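Local atomic coordinates of transcription factor SKN7 (Chaetomium thermophilum, PDB entry 5D5W), a protein that probably acts as a homotrimeric, sequence-specific transcription factor of a two-component system, switching genes in response to osmotic and oxidative stress. Residues 30-39 with 51-59. Sequence-based numbering, arbitrary orientation.
Sequences FVVLENEKFT and NFASFVRQL. With nucleotides of chain A; nucleotides of chain C.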
ATOM      1  N   PHE B  30     -18.190  -2.198  -1.380  1.00 58.07           N
ATOM      2  CA  PHE B  30     -17.558  -1.458  -2.475  1.00 55.90           C
ATOM      3  C   PHE B  30     -16.191  -2.043  -2.816  1.00 56.87           C
ATOM      4  O   PHE B  30     -15.589  -2.766  -2.020  1.00 55.34           O
ATOM      5  CB  PHE B  30     -17.461   0.048  -2.168  1.00 55.41           C
ATOM      6  CG  PHE B  30     -16.341   0.418  -1.243  1.00 51.97           C
ATOM      7  CD1 PHE B  30     -15.120   0.861  -1.742  1.00 51.96           C
ATOM      8  CD2 PHE B  30     -16.509   0.329   0.127  1.00 48.28           C
ATOM      9  CE1 PHE B  30     -14.077   1.186  -0.886  1.00 50.26           C
ATOM     10  CE2 PHE B  30     -15.479   0.664   0.983  1.00 48.39           C
ATOM     11  CZ  PHE B  30     -14.263   1.092   0.481  1.00 49.11           C
ATOM     12  N   VAL B  31     -15.731  -1.731  -4.024  1.00 59.06           N
ATOM     13  CA  VAL B  31     -14.496  -2.274  -4.569  1.00 59.27           C
ATOM     14  C   VAL B  31     -13.584  -1.141  -4.991  1.00 62.72           C
ATOM     15  O   VAL B  31     -14.036  -0.211  -5.648  1.00 64.63           O
ATOM     16  CB  VAL B  31     -14.776  -3.126  -5.818  1.00 58.37           C
ATOM     17  CG1 VAL B  31     -13.515  -3.854  -6.259  1.00 59.23           C
ATOM     18  CG2 VAL B  31     -15.898  -4.116  -5.549  1.00 59.22           C
ATOM     19  N   VAL B  32     -12.311  -1.225  -4.604  1.00 68.64           N
ATOM     20  CA  VAL B  32     -11.256  -0.337  -5.108  1.00 74.65           C
ATOM     21  C   VAL B  32     -10.262  -1.188  -5.892  1.00 79.36           C
ATOM     22  O   VAL B  32      -9.826  -2.234  -5.421  1.00 76.38           O
ATOM     23  CB  VAL B  32     -10.523   0.411  -3.974  1.00 75.95           C
ATOM     24  CG1 VAL B  32      -9.359   1.218  -4.530  1.00 79.44           C
ATOM     25  CG2 VAL B  32     -11.479   1.325  -3.223  1.00 75.64           C
ATOM     26  N   LEU B  33      -9.901  -0.725  -7.085  1.00 92.01           N
ATOM     27  CA  LEU B  33      -9.200  -1.553  -8.067  1.00103.89           C
ATOM     28  C   LEU B  33      -8.438  -0.642  -9.014  1.00109.31           C
ATOM     29  O   LEU B  33      -8.974   0.373  -9.436  1.00119.74           O
ATOM     30  CB  LEU B  33     -10.223  -2.396  -8.840  1.00106.46           C
ATOM     31  CG  LEU B  33      -9.800  -3.097 -10.134  1.00110.94           C
ATOM     32  CD1 LEU B  33      -8.598  -4.000  -9.887  1.00114.25           C
ATOM     33  CD2 LEU B  33     -10.969  -3.884 -10.721  1.00110.92           C
ATOM     34  N   GLU B  34      -7.197  -1.000  -9.344  1.00114.92           N
ATOM     35  CA  GLU B  34      -6.306  -0.146 -10.150  1.00117.80           C
ATOM     36  C   GLU B  34      -5.719   0.905  -9.212  1.00108.79           C
ATOM     37  O   GLU B  34      -5.979   2.109  -9.336  1.00104.57           O
ATOM     38  CB  GLU B  34      -7.027   0.490 -11.360  1.00125.87           C
ATOM     39  CG  GLU B  34      -6.111   1.039 -12.452  1.00129.99           C
ATOM     40  CD  GLU B  34      -6.882   1.591 -13.647  1.00131.20           C
ATOM     41  OE1 GLU B  34      -6.702   2.786 -13.978  1.00126.42           O
ATOM     42  OE2 GLU B  34      -7.676   0.835 -14.253  1.00128.97           O
ATOM     43  N   ASN B  35      -4.922   0.414  -8.268  1.00 98.43           N
ATOM     44  CA  ASN B  35      -4.323   1.239  -7.231  1.00 90.38           C
ATOM     45  C   ASN B  35      -3.509   2.414  -7.775  1.00 88.70           C
ATOM     46  O   ASN B  35      -3.395   3.447  -7.127  1.00 91.71           O
ATOM     47  CB  ASN B  35      -3.475   0.368  -6.302  1.00 86.63           C
ATOM     48  CG  ASN B  35      -4.318  -0.449  -5.335  1.00 85.27           C
ATOM     49  OD1 ASN B  35      -3.825  -0.896  -4.302  1.00 81.65           O
ATOM     50  ND2 ASN B  35      -5.595  -0.642  -5.661  1.00 84.58           N
ATOM     51  N   GLU B  36      -2.963   2.263  -8.971  1.00 87.62           N
ATOM     52  CA  GLU B  36      -2.278   3.359  -9.644  1.00 90.09           C
ATOM     53  C   GLU B  36      -3.152   4.605  -9.654  1.00 84.86           C
ATOM     54  O   GLU B  36      -2.812   5.605  -9.038  1.00 82.97           O
ATOM     55  CB  GLU B  36      -1.937   2.977 -11.090  1.00100.76           C
ATOM     56  CG  GLU B  36      -0.763   2.025 -11.232  1.00107.24           C
ATOM     57  CD  GLU B  36      -1.077   0.585 -10.851  1.00113.23           C
ATOM     58  OE1 GLU B  36      -0.418   0.068  -9.915  1.00121.09           O
ATOM     59  OE2 GLU B  36      -1.974  -0.023 -11.480  1.00111.64           O
ATOM     60  N   LYS B  37      -4.292   4.528 -10.343  1.00 81.88           N
ATOM     61  CA  LYS B  37      -5.121   5.710 -10.589  1.00 74.29           C
ATOM     62  C   LYS B  37      -5.916   6.152  -9.360  1.00 68.78           C
ATOM     63  O   LYS B  37      -6.101   7.351  -9.158  1.00 64.96           O
ATOM     64  CB  LYS B  37      -6.070   5.480 -11.764  1.00 78.02           C
ATOM     65  CG  LYS B  37      -6.542   6.780 -12.407  1.00 84.28           C
ATOM     66  CD  LYS B  37      -7.748   6.584 -13.322  1.00 87.99           C
ATOM     67  CE  LYS B  37      -8.412   7.914 -13.671  1.00 89.58           C
ATOM     68  NZ  LYS B  37      -9.876   7.794 -13.943  1.00 86.77           N
ATOM     69  N   PHE B  38      -6.381   5.198  -8.549  1.00 61.48           N
ATOM     70  CA  PHE B  38      -7.125   5.517  -7.315  1.00 59.52           C
ATOM     71  C   PHE B  38      -6.265   6.237  -6.281  1.00 57.49           C
ATOM     72  O   PHE B  38      -6.636   7.290  -5.754  1.00 56.95           O
ATOM     73  CB  PHE B  38      -7.700   4.248  -6.669  1.00 59.11           C
ATOM     74  CG  PHE B  38      -8.276   4.490  -5.308  1.00 62.87           C
ATOM     75  CD1 PHE B  38      -9.433   5.226  -5.165  1.00 62.58           C
ATOM     76  CD2 PHE B  38      -7.640   4.024  -4.167  1.00 63.13           C
ATOM     77  CE1 PHE B  38      -9.967   5.470  -3.913  1.00 63.70           C
ATOM     78  CE2 PHE B  38      -8.169   4.270  -2.912  1.00 63.06           C
ATOM     79  CZ  PHE B  38      -9.334   4.992  -2.785  1.00 62.94           C
ATOM     80  N   THR B  39      -5.119   5.635  -5.987  1.00 60.49           N
ATOM     81  CA  THR B  39      -4.184   6.158  -5.004  1.00 59.74           C
ATOM     82  C   THR B  39      -3.655   7.517  -5.434  1.00 64.83           C
ATOM     83  O   THR B  39      -3.642   8.452  -4.646  1.00 72.92           O
ATOM     84  CB  THR B  39      -3.006   5.187  -4.799  1.00 57.52           C
ATOM     85  OG1 THR B  39      -3.489   3.962  -4.232  1.00 54.68           O
ATOM     86  CG2 THR B  39      -1.966   5.765  -3.888  1.00 60.90           C
ATOM     87  N   ASN B  51      -1.947   7.893  -0.189  1.00 56.89           N
ATOM     88  CA  ASN B  51      -1.293   6.782   0.485  1.00 54.88           C
ATOM     89  C   ASN B  51      -2.408   5.787   0.780  1.00 52.05           C
ATOM     90  O   ASN B  51      -3.355   6.097   1.509  1.00 57.68           O
ATOM     91  CB  ASN B  51      -0.616   7.306   1.767  1.00 55.06           C
ATOM     92  CG  ASN B  51       0.207   6.258   2.489  1.00 57.38           C
ATOM     93  OD1 ASN B  51      -0.005   5.047   2.344  1.00 63.21           O
ATOM     94  ND2 ASN B  51       1.150   6.724   3.295  1.00 59.44           N
ATOM     95  N   PHE B  52      -2.326   4.610   0.182  1.00 47.73           N
ATOM     96  CA  PHE B  52      -3.434   3.667   0.231  1.00 47.22           C
ATOM     97  C   PHE B  52      -3.596   3.102   1.630  1.00 49.44           C
ATOM     98  O   PHE B  52      -4.708   2.894   2.087  1.00 54.02           O
ATOM     99  CB  PHE B  52      -3.206   2.538  -0.761  1.00 46.48           C
ATOM    100  CG  PHE B  52      -4.414   1.693  -0.996  1.00 46.54           C
ATOM    101  CD1 PHE B  52      -5.458   2.160  -1.775  1.00 45.48           C
ATOM    102  CD2 PHE B  52      -4.506   0.421  -0.440  1.00 46.29           C
ATOM    103  CE1 PHE B  52      -6.581   1.371  -1.988  1.00 46.38           C
ATOM    104  CE2 PHE B  52      -5.624  -0.361  -0.645  1.00 45.36           C
ATOM    105  CZ  PHE B  52      -6.662   0.109  -1.427  1.00 44.25           C
ATOM    106  N   ALA B  53      -2.472   2.872   2.304  1.00 48.51           N
ATOM    107  CA  ALA B  53      -2.464   2.297   3.639  1.00 46.82           C
ATOM    108  C   ALA B  53      -3.232   3.144   4.644  1.00 47.36           C
ATOM    109  O   ALA B  53      -3.873   2.605   5.543  1.00 47.87           O
ATOM    110  CB  ALA B  53      -1.034   2.097   4.103  1.00 48.25           C
ATOM    111  N   SER B  54      -3.175   4.465   4.477  1.00 46.41           N
ATOM    112  CA  SER B  54      -3.936   5.393   5.316  1.00 45.44           C
ATOM    113  C   SER B  54      -5.432   5.345   5.015  1.00 48.11           C
ATOM    114  O   SER B  54      -6.264   5.554   5.911  1.00 50.93           O
ATOM    115  CB  SER B  54      -3.402   6.808   5.143  1.00 44.71           C
ATOM    116  OG  SER B  54      -2.032   6.851   5.489  1.00 44.89           O
ATOM    117  N   PHE B  55      -5.780   5.067   3.760  1.00 45.04           N
ATOM    118  CA  PHE B  55      -7.175   4.841   3.388  1.00 40.83           C
ATOM    119  C   PHE B  55      -7.675   3.571   4.037  1.00 42.21           C
ATOM    120  O   PHE B  55      -8.769   3.526   4.573  1.00 44.53           O
ATOM    121  CB  PHE B  55      -7.300   4.719   1.868  1.00 40.79           C
ATOM    122  CG  PHE B  55      -8.702   4.457   1.385  1.00 37.50           C
ATOM    123  CD1 PHE B  55      -9.679   5.418   1.515  1.00 39.48           C
ATOM    124  CD2 PHE B  55      -9.027   3.251   0.798  1.00 38.59           C
ATOM    125  CE1 PHE B  55     -10.968   5.187   1.072  1.00 41.10           C
ATOM    126  CE2 PHE B  55     -10.309   3.010   0.341  1.00 40.65           C
ATOM    127  CZ  PHE B  55     -11.284   3.985   0.484  1.00 40.76           C
ATOM    128  N   VAL B  56      -6.862   2.525   3.973  1.00 44.57           N
ATOM    129  CA  VAL B  56      -7.204   1.264   4.599  1.00 46.86           C
ATOM    130  C   VAL B  56      -7.386   1.432   6.110  1.00 48.71           C
ATOM    131  O   VAL B  56      -8.349   0.921   6.676  1.00 54.18           O
ATOM    132  CB  VAL B  56      -6.140   0.195   4.300  1.00 48.41           C
ATOM    133  CG1 VAL B  56      -6.318  -1.026   5.202  1.00 49.53           C
ATOM    134  CG2 VAL B  56      -6.209  -0.213   2.836  1.00 47.50           C
ATOM    135  N   ARG B  57      -6.471   2.149   6.756  1.00 49.70           N
ATOM    136  CA  ARG B  57      -6.539   2.356   8.202  1.00 50.40           C
ATOM    137  C   ARG B  57      -7.850   2.991   8.619  1.00 51.61           C
ATOM    138  O   ARG B  57      -8.465   2.553   9.573  1.00 50.84           O
ATOM    139  CB  ARG B  57      -5.398   3.241   8.688  1.00 51.44           C
ATOM    140  CG  ARG B  57      -5.366   3.443  10.202  1.00 52.86           C
ATOM    141  CD  ARG B  57      -4.717   2.273  10.924  1.00 52.95           C
ATOM    142  NE  ARG B  57      -4.934   2.308  12.373  1.00 53.04           N
ATOM    143  CZ  ARG B  57      -6.058   1.925  12.983  1.00 53.33           C
ATOM    144  NH1 ARG B  57      -7.097   1.479  12.289  1.00 52.19           N
ATOM    145  NH2 ARG B  57      -6.150   1.990  14.308  1.00 57.50           N
ATOM    146  N   GLN B  58      -8.265   4.033   7.908  1.00 53.91           N
ATOM    147  CA  GLN B  58      -9.538   4.694   8.195  1.00 53.58           C
ATOM    148  C   GLN B  58     -10.719   3.743   8.064  1.00 52.71           C
ATOM    149  O   GLN B  58     -11.687   3.831   8.808  1.00 51.94           O
ATOM    150  CB  GLN B  58      -9.756   5.882   7.245  1.00 56.69           C
ATOM    151  CG  GLN B  58      -9.046   7.171   7.644  1.00 57.56           C
ATOM    152  CD  GLN B  58      -9.714   7.861   8.824  1.00 57.89           C
ATOM    153  OE1 GLN B  58      -9.597   7.415   9.972  1.00 60.84           O
ATOM    154  NE2 GLN B  58     -10.418   8.949   8.550  1.00 57.52           N
ATOM    155  N   LEU B  59     -10.656   2.850   7.092  1.00 53.71           N
ATOM    156  CA  LEU B  59     -11.728   1.902   6.896  1.00 52.53           C
ATOM    157  C   LEU B  59     -11.806   0.968   8.103  1.00 51.73           C
ATOM    158  O   LEU B  59     -12.885   0.744   8.619  1.00 57.05           O
ATOM    159  CB  LEU B  59     -11.543   1.134   5.574  1.00 53.16           C
ATOM    160  CG  LEU B  59     -11.739   1.937   4.268  1.00 52.82           C
ATOM    161  CD1 LEU B  59     -11.112   1.223   3.084  1.00 52.38           C
ATOM    162  CD2 LEU B  59     -13.203   2.220   3.969  1.00 51.60           C
TER
ATOM    163  P    DT A   4      -0.316  10.292   5.180  1.00 51.00           P
ATOM    164  OP1  DT A   4       0.506  11.093   4.241  1.00 54.96           O
ATOM    165  OP2  DT A   4      -1.182   9.193   4.676  1.00 48.77           O
ATOM    166  O5'  DT A   4       0.664   9.691   6.285  1.00 49.75           O
ATOM    167  C5'  DT A   4       1.459  10.558   7.114  1.00 45.31           C
ATOM    168  C4'  DT A   4       2.227   9.743   8.129  1.00 44.78           C
ATOM    169  O4'  DT A   4       1.345   9.274   9.179  1.00 42.08           O
ATOM    170  C3'  DT A   4       2.900   8.498   7.554  1.00 46.45           C
ATOM    171  O3'  DT A   4       4.273   8.506   7.944  1.00 52.68           O
ATOM    172  C2'  DT A   4       2.135   7.338   8.169  1.00 42.94           C
ATOM    173  C1'  DT A   4       1.665   7.932   9.483  1.00 40.41           C
ATOM    174  N1   DT A   4       0.474   7.308  10.096  1.00 37.87           N
ATOM    175  C2   DT A   4       0.476   7.102  11.457  1.00 38.44           C
ATOM    176  O2   DT A   4       1.418   7.395  12.176  1.00 41.16           O
ATOM    177  N3   DT A   4      -0.666   6.523  11.948  1.00 35.83           N
ATOM    178  C4   DT A   4      -1.789   6.156  11.235  1.00 37.00           C
ATOM    179  O4   DT A   4      -2.752   5.666  11.818  1.00 37.64           O
ATOM    180  C5   DT A   4      -1.726   6.406   9.817  1.00 35.01           C
ATOM    181  C7   DT A   4      -2.888   6.017   8.962  1.00 36.29           C
ATOM    182  C6   DT A   4      -0.615   6.965   9.325  1.00 36.41           C
TER
ATOM    183  P    DA C   7      -9.849  -3.571  14.248  1.00 56.47           P
ATOM    184  OP1  DA C   7     -10.939  -3.922  15.196  1.00 61.31           O
ATOM    185  OP2  DA C   7     -10.099  -2.544  13.203  1.00 60.30           O
ATOM    186  O5'  DA C   7      -8.563  -3.147  15.085  1.00 55.12           O
ATOM    187  C5'  DA C   7      -7.857  -4.140  15.857  1.00 55.28           C
ATOM    188  C4'  DA C   7      -6.671  -3.527  16.561  1.00 50.79           C
ATOM    189  O4'  DA C   7      -5.603  -3.317  15.608  1.00 51.53           O
ATOM    190  C3'  DA C   7      -6.936  -2.163  17.190  1.00 52.19           C
ATOM    191  O3'  DA C   7      -6.195  -2.097  18.412  1.00 57.84           O
ATOM    192  C2'  DA C   7      -6.396  -1.202  16.149  1.00 49.40           C
ATOM    193  C1'  DA C   7      -5.183  -1.966  15.670  1.00 47.15           C
ATOM    194  N9   DA C   7      -4.662  -1.586  14.356  1.00 47.50           N
ATOM    195  C8   DA C   7      -5.350  -1.401  13.182  1.00 47.55           C
ATOM    196  N7   DA C   7      -4.589  -1.051  12.173  1.00 46.02           N
ATOM    197  C5   DA C   7      -3.313  -1.003  12.718  1.00 44.91           C
ATOM    198  C6   DA C   7      -2.060  -0.685  12.167  1.00 46.66           C
ATOM    199  N6   DA C   7      -1.877  -0.354  10.886  1.00 50.25           N
ATOM    200  N1   DA C   7      -0.984  -0.738  12.981  1.00 45.03           N
ATOM    201  C2   DA C   7      -1.168  -1.078  14.264  1.00 46.59           C
ATOM    202  N3   DA C   7      -2.297  -1.380  14.901  1.00 42.72           N
ATOM    203  C4   DA C   7      -3.344  -1.326  14.063  1.00 43.23           C
ATOM    204  P    DG C   8      -6.514  -0.978  19.497  1.00 59.25           P
ATOM    205  OP1  DG C   8      -7.049  -1.660  20.695  1.00 64.94           O
ATOM    206  OP2  DG C   8      -7.315   0.091  18.837  1.00 58.56           O
ATOM    207  O5'  DG C   8      -5.068  -0.446  19.896  1.00 57.22           O
ATOM    208  C5'  DG C   8      -4.028  -1.382  20.234  1.00 61.30           C
ATOM    209  C4'  DG C   8      -2.699  -0.677  20.385  1.00 63.01           C
ATOM    210  O4'  DG C   8      -2.140  -0.372  19.084  1.00 60.96           O
ATOM    211  C3'  DG C   8      -2.755   0.648  21.139  1.00 65.24           C
ATOM    212  O3'  DG C   8      -1.610   0.762  21.996  1.00 72.83           O
ATOM    213  C2'  DG C   8      -2.790   1.681  20.026  1.00 62.35           C
ATOM    214  C1'  DG C   8      -1.961   1.029  18.933  1.00 58.34           C
ATOM    215  N9   DG C   8      -2.338   1.372  17.565  1.00 54.46           N
ATOM    216  C8   DG C   8      -3.595   1.321  17.013  1.00 53.41           C
ATOM    217  N7   DG C   8      -3.614   1.647  15.750  1.00 50.35           N
ATOM    218  C5   DG C   8      -2.288   1.919  15.445  1.00 49.29           C
ATOM    219  C6   DG C   8      -1.690   2.324  14.224  1.00 49.26           C
ATOM    220  O6   DG C   8      -2.232   2.530  13.128  1.00 48.02           O
ATOM    221  N1   DG C   8      -0.316   2.500  14.362  1.00 47.39           N
ATOM    222  C2   DG C   8       0.393   2.304  15.522  1.00 49.42           C
ATOM    223  N2   DG C   8       1.714   2.515  15.453  1.00 48.44           N
ATOM    224  N3   DG C   8      -0.153   1.924  16.664  1.00 49.71           N
ATOM    225  C4   DG C   8      -1.486   1.754  16.554  1.00 50.82           C
TER
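Phe52 and Phe55, on the inner side of helix 52-59, pack against Phe38, Thr39 and strand 30-33, and they illustrate how a recognition helix is seated on its domain while its outer side reads DNA. With CG of Phe52 anti to the backbone N (chi1 -167°), the ring extends toward the neighbouring helix. Its CB lies 3.8 Å from Thr39 OG1. CD1 approaches both that hydroxyl and Phe38 CE2, whereas CE1 meets Phe38 CE2 rim to rim and also touches Val32 CG1. Asn35 OD1 sits over one face, 4.0 Å above the plane of the Phe52 ring and near its centre, about equally close to CD2, CE2 and CZ. Trp83 of strand 82-86 adds an edge-to-face partner.

One turn on, Phe55 receives the edge of Phe38 on one face, the planes inclined at 67° and Phe38 CZ 3.8 Å from Phe55 CE2. Farther along, Leu59 CD2 abuts the edge of the Phe30 ring at CZ, 3.8 Å away.

On the outer side, Arg57 grips the guanine of DG8 of chain C through NE to O6 (2.8 Å) and NH2 to N7 (2.9 Å), while Ser54 OG donates to OP2 of DT4 of chain A. Chiefly aromatic packing thus holds the recognition helix by shape against helix 35-46, its helix-turn-helix partner, and strand 30-33 of the winged HSF-type domain, while Ser54 and Arg57 supply hydrogen bonds to DNA.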